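Local coordinates for GrgF (Penicillium sp. sh18, PDB 6LZH), which catalyses the Claisen condensation that fuses two polyketide chains in the biosynthesis of gregatin A, as an alpha/beta hydrolase-fold polyketide transferase, at the interface of chains A and B. Residues are numbered along the deposited sequence; one frame, centred on the assembly and turned at random. Chains: chain A/B, GrgF.

The interface of chains A and B. Residues chain A 16, 88-89, 92-93, 127-128, 130; chain B 158, 161, 165, 213.
Helix 150-165 of chain B lies against helix 84-99 of chain A, whose A:Glu89, A:His92 and A:Asp93 face it with helical backbone torsions, and helix 210-216 of chain B adds B:Tyr213. The patch is part of a two-fold interface between identical chains, probably a homodimer contact. The centre of the patch is about 19 Å from the active-site A:Cys115. B:Arg161 is the polar centre. Its chain bends at chi3 (82°) and turns the guanidinium side-on to A:Asp93. NE of B:Arg161 donates to OD1 of A:Asp93 at 2.8 Å. NH2 of B:Arg161 donates to OD2 of A:Asp93 at 2.7 Å. Both carboxylate oxygens are met from above their plane. OD2 also accepts the backbone N of A:Leu16, which helps hold the carboxylate. NH1 of B:Arg161 forms a salt bridge with A:Glu89 OE1 at 2.8 Å, on the anti lone pair, with the two planes nearly perpendicular. A water joins this OE1 to NH2. One guanidinium face carries A:Leu16 CD2 over its centre; the backbone O of A:Glu89 lies over the other. An alanine in place of B:Arg161 lacks the guanidinium that bonds A:Asp93 and A:Glu89, and would probably leave the two acidic groups poorly compensated and weaken the contact. B:Met158 bends so that CE lies over the A:His92 ring, 3.8 Å from the centroid. Its SD packs on A:Asp128, which A:Arg130 grips side-on within chain A. B:Tyr213, with CG anti to its backbone N (chi1 175°), meets A:His92 tip to tip, the rings almost perpendicular. The A:Phe127 ring packs edge-to-face against the ring of B:Tyr213. The A:Phe127 CB methylene lies 3.4 Å from B:Tyr213 CE2. The phenol OH of B:Tyr213 and NE2 of A:His92 share a hydrogen bond of 2.6 Å, its direction undecided.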
ATOM      1  N   LEU A  16       3.926   7.800 -13.445  1.00 21.01           N
ATOM      2  CA  LEU A  16       4.817   6.671 -13.694  1.00 24.12           C
ATOM      3  C   LEU A  16       4.043   5.467 -14.224  1.00 24.67           C
ATOM      4  O   LEU A  16       4.540   4.735 -15.087  1.00 23.85           O
ATOM      5  CB  LEU A  16       5.588   6.314 -12.424  1.00 19.70           C
ATOM      6  CG  LEU A  16       6.637   5.187 -12.479  1.00 23.22           C
ATOM      7  CD1 LEU A  16       7.736   5.478 -13.499  1.00 22.08           C
ATOM      8  CD2 LEU A  16       7.239   4.990 -11.111  1.00 23.67           C
ATOM      9  N   ALA A  88      -0.292   9.428  -3.397  1.00 15.82           N
ATOM     10  CA  ALA A  88       0.967   9.998  -2.932  1.00 13.93           C
ATOM     11  C   ALA A  88       2.044   9.833  -3.988  1.00 18.60           C
ATOM     12  O   ALA A  88       2.835  10.751  -4.226  1.00 17.62           O
ATOM     13  CB  ALA A  88       1.408   9.325  -1.627  1.00 16.23           C
ATOM     14  N   GLU A  89       2.118   8.645  -4.603  1.00 15.93           N
ATOM     15  CA  GLU A  89       3.080   8.436  -5.682  1.00 14.47           C
ATOM     16  C   GLU A  89       2.876   9.459  -6.786  1.00 18.62           C
ATOM     17  O   GLU A  89       3.842   9.996  -7.339  1.00 17.92           O
ATOM     18  CB  GLU A  89       2.937   7.027  -6.245  1.00 18.05           C
ATOM     19  CG  GLU A  89       3.633   5.956  -5.446  1.00 20.55           C
ATOM     20  CD  GLU A  89       3.504   4.611  -6.131  1.00 27.48           C
ATOM     21  OE1 GLU A  89       4.156   4.386  -7.176  1.00 28.91           O
ATOM     22  OE2 GLU A  89       2.710   3.805  -5.645  1.00 27.90           O
ATOM     23  N   HIS A  92       4.542  12.707  -6.256  1.00 14.64           N
ATOM     24  CA  HIS A  92       5.944  12.711  -6.685  1.00 15.97           C
ATOM     25  C   HIS A  92       6.056  12.995  -8.186  1.00 19.30           C
ATOM     26  O   HIS A  92       6.968  13.700  -8.635  1.00 18.31           O
ATOM     27  CB  HIS A  92       6.622  11.375  -6.380  1.00 17.02           C
ATOM     28  CG  HIS A  92       6.407  10.864  -4.988  1.00 15.72           C
ATOM     29  ND1 HIS A  92       6.255  11.696  -3.899  1.00 17.29           N
ATOM     30  CD2 HIS A  92       6.315   9.596  -4.511  1.00 15.91           C
ATOM     31  CE1 HIS A  92       6.090  10.965  -2.808  1.00 15.92           C
ATOM     32  NE2 HIS A  92       6.130   9.687  -3.150  1.00 18.91           N
ATOM     33  N   ASP A  93       5.145  12.440  -8.980  1.00 15.36           N
ATOM     34  CA  ASP A  93       5.173  12.712 -10.414  1.00 14.73           C
ATOM     35  C   ASP A  93       4.789  14.159 -10.692  1.00 16.12           C
ATOM     36  O   ASP A  93       5.329  14.793 -11.612  1.00 17.06           O
ATOM     37  CB  ASP A  93       4.236  11.743 -11.153  1.00 15.61           C
ATOM     38  CG  ASP A  93       4.691  10.296 -11.035  1.00 16.85           C
ATOM     39  OD1 ASP A  93       5.895  10.092 -10.760  1.00 17.04           O
ATOM     40  OD2 ASP A  93       3.842   9.369 -11.204  1.00 19.93           O
ATOM     41  N   PHE A 127       8.091  10.807   1.919  1.00 18.60           N
ATOM     42  CA  PHE A 127       8.955  10.058   1.018  1.00 18.08           C
ATOM     43  C   PHE A 127       9.804  10.932   0.106  1.00 22.82           C
ATOM     44  O   PHE A 127      10.861  10.473  -0.355  1.00 19.46           O
ATOM     45  CB  PHE A 127       8.108   9.113   0.144  1.00 20.68           C
ATOM     46  CG  PHE A 127       7.262   8.151   0.929  1.00 23.43           C
ATOM     47  CD1 PHE A 127       7.792   7.474   2.020  1.00 24.96           C
ATOM     48  CD2 PHE A 127       5.938   7.914   0.573  1.00 25.40           C
ATOM     49  CE1 PHE A 127       7.013   6.577   2.761  1.00 28.06           C
ATOM     50  CE2 PHE A 127       5.164   7.010   1.295  1.00 26.68           C
ATOM     51  CZ  PHE A 127       5.711   6.346   2.400  1.00 25.80           C
ATOM     52  N   ASP A 128       9.391  12.173  -0.151  1.00 16.97           N
ATOM     53  CA  ASP A 128       9.973  12.966  -1.233  1.00 18.29           C
ATOM     54  C   ASP A 128      10.673  14.199  -0.668  1.00 21.05           C
ATOM     55  O   ASP A 128      10.038  15.232  -0.433  1.00 15.82           O
ATOM     56  CB  ASP A 128       8.891  13.354  -2.239  1.00 18.41           C
ATOM     57  CG  ASP A 128       9.455  14.040  -3.469  1.00 20.45           C
ATOM     58  OD1 ASP A 128      10.702  14.145  -3.574  1.00 18.35           O
ATOM     59  OD2 ASP A 128       8.644  14.472  -4.325  1.00 19.97           O
ATOM     60  N   ARG A 130      12.469  16.252  -2.181  1.00 20.11           N
ATOM     61  CA  ARG A 130      12.409  17.409  -3.065  1.00 20.12           C
ATOM     62  C   ARG A 130      11.337  18.400  -2.635  1.00 19.10           C
ATOM     63  O   ARG A 130      11.342  19.538  -3.109  1.00 22.40           O
ATOM     64  CB  ARG A 130      12.150  16.970  -4.512  1.00 20.54           C
ATOM     65  CG  ARG A 130      13.187  15.951  -5.041  1.00 20.08           C
ATOM     66  CD  ARG A 130      12.729  15.361  -6.367  1.00 22.84           C
ATOM     67  NE  ARG A 130      11.417  14.732  -6.229  1.00 22.45           N
ATOM     68  CZ  ARG A 130      10.640  14.387  -7.252  1.00 21.46           C
ATOM     69  NH1 ARG A 130      11.051  14.592  -8.506  1.00 16.87           N
ATOM     70  NH2 ARG A 130       9.455  13.829  -7.015  1.00 17.26           N
TER
ATOM     71  N   MET B 158      12.982   8.421  -5.632  1.00 24.98           N
ATOM     72  CA  MET B 158      12.531   9.629  -6.314  1.00 22.96           C
ATOM     73  C   MET B 158      13.253   9.805  -7.645  1.00 21.91           C
ATOM     74  O   MET B 158      12.644  10.206  -8.640  1.00 20.39           O
ATOM     75  CB  MET B 158      12.721  10.857  -5.412  1.00 23.65           C
ATOM     76  CG  MET B 158      11.770  10.924  -4.218  1.00 21.42           C
ATOM     77  SD  MET B 158      10.031  10.677  -4.660  1.00 23.41           S
ATOM     78  CE  MET B 158       9.727   8.999  -4.123  1.00 21.95           C
ATOM     79  N   ARG B 161      11.940   7.327 -10.369  1.00 20.34           N
ATOM     80  CA  ARG B 161      10.666   7.742 -10.945  1.00 23.28           C
ATOM     81  C   ARG B 161      10.877   8.748 -12.064  1.00 23.57           C
ATOM     82  O   ARG B 161      10.328   8.601 -13.161  1.00 25.23           O
ATOM     83  CB  ARG B 161       9.762   8.373  -9.882  1.00 25.19           C
ATOM     84  CG  ARG B 161       9.135   7.461  -8.883  1.00 24.78           C
ATOM     85  CD  ARG B 161       8.060   8.241  -8.089  1.00 23.33           C
ATOM     86  NE  ARG B 161       6.800   8.304  -8.826  1.00 17.74           N
ATOM     87  CZ  ARG B 161       5.878   7.353  -8.760  1.00 20.33           C
ATOM     88  NH1 ARG B 161       6.096   6.280  -7.994  1.00 24.47           N
ATOM     89  NH2 ARG B 161       4.758   7.451  -9.462  1.00 22.10           N
ATOM     90  N   LEU B 165      10.276   8.100 -16.197  1.00 30.04           N
ATOM     91  CA  LEU B 165       9.400   8.972 -16.966  1.00 34.41           C
ATOM     92  C   LEU B 165      10.108   9.519 -18.200  1.00 38.56           C
ATOM     93  O   LEU B 165       9.461   9.778 -19.224  1.00 35.64           O
ATOM     94  CB  LEU B 165       8.902  10.114 -16.084  1.00 28.76           C
ATOM     95  CG  LEU B 165       7.747   9.750 -15.137  1.00 31.74           C
ATOM     96  CD1 LEU B 165       7.570  10.832 -14.086  1.00 30.11           C
ATOM     97  CD2 LEU B 165       6.463   9.529 -15.909  1.00 31.89           C
ATOM     98  N   TYR B 213      10.650   1.715  -1.192  1.00 24.38           N
ATOM     99  CA  TYR B 213       9.614   2.741  -1.115  1.00 26.10           C
ATOM    100  C   TYR B 213       8.265   2.139  -0.720  1.00 29.53           C
ATOM    101  O   TYR B 213       7.599   2.615   0.211  1.00 26.48           O
ATOM    102  CB  TYR B 213       9.510   3.463  -2.463  1.00 22.39           C
ATOM    103  CG  TYR B 213       8.385   4.479  -2.530  1.00 26.90           C
ATOM    104  CD1 TYR B 213       7.104   4.103  -2.904  1.00 22.93           C
ATOM    105  CD2 TYR B 213       8.613   5.815  -2.221  1.00 24.85           C
ATOM    106  CE1 TYR B 213       6.075   5.022  -2.952  1.00 23.48           C
ATOM    107  CE2 TYR B 213       7.588   6.746  -2.277  1.00 22.99           C
ATOM    108  CZ  TYR B 213       6.333   6.347  -2.633  1.00 23.10           C
ATOM    109  OH  TYR B 213       5.327   7.262  -2.684  1.00 24.06           O
TER
HETATM  110  O   HOH W   1       2.981   5.167  -9.544  1.00 32.25           O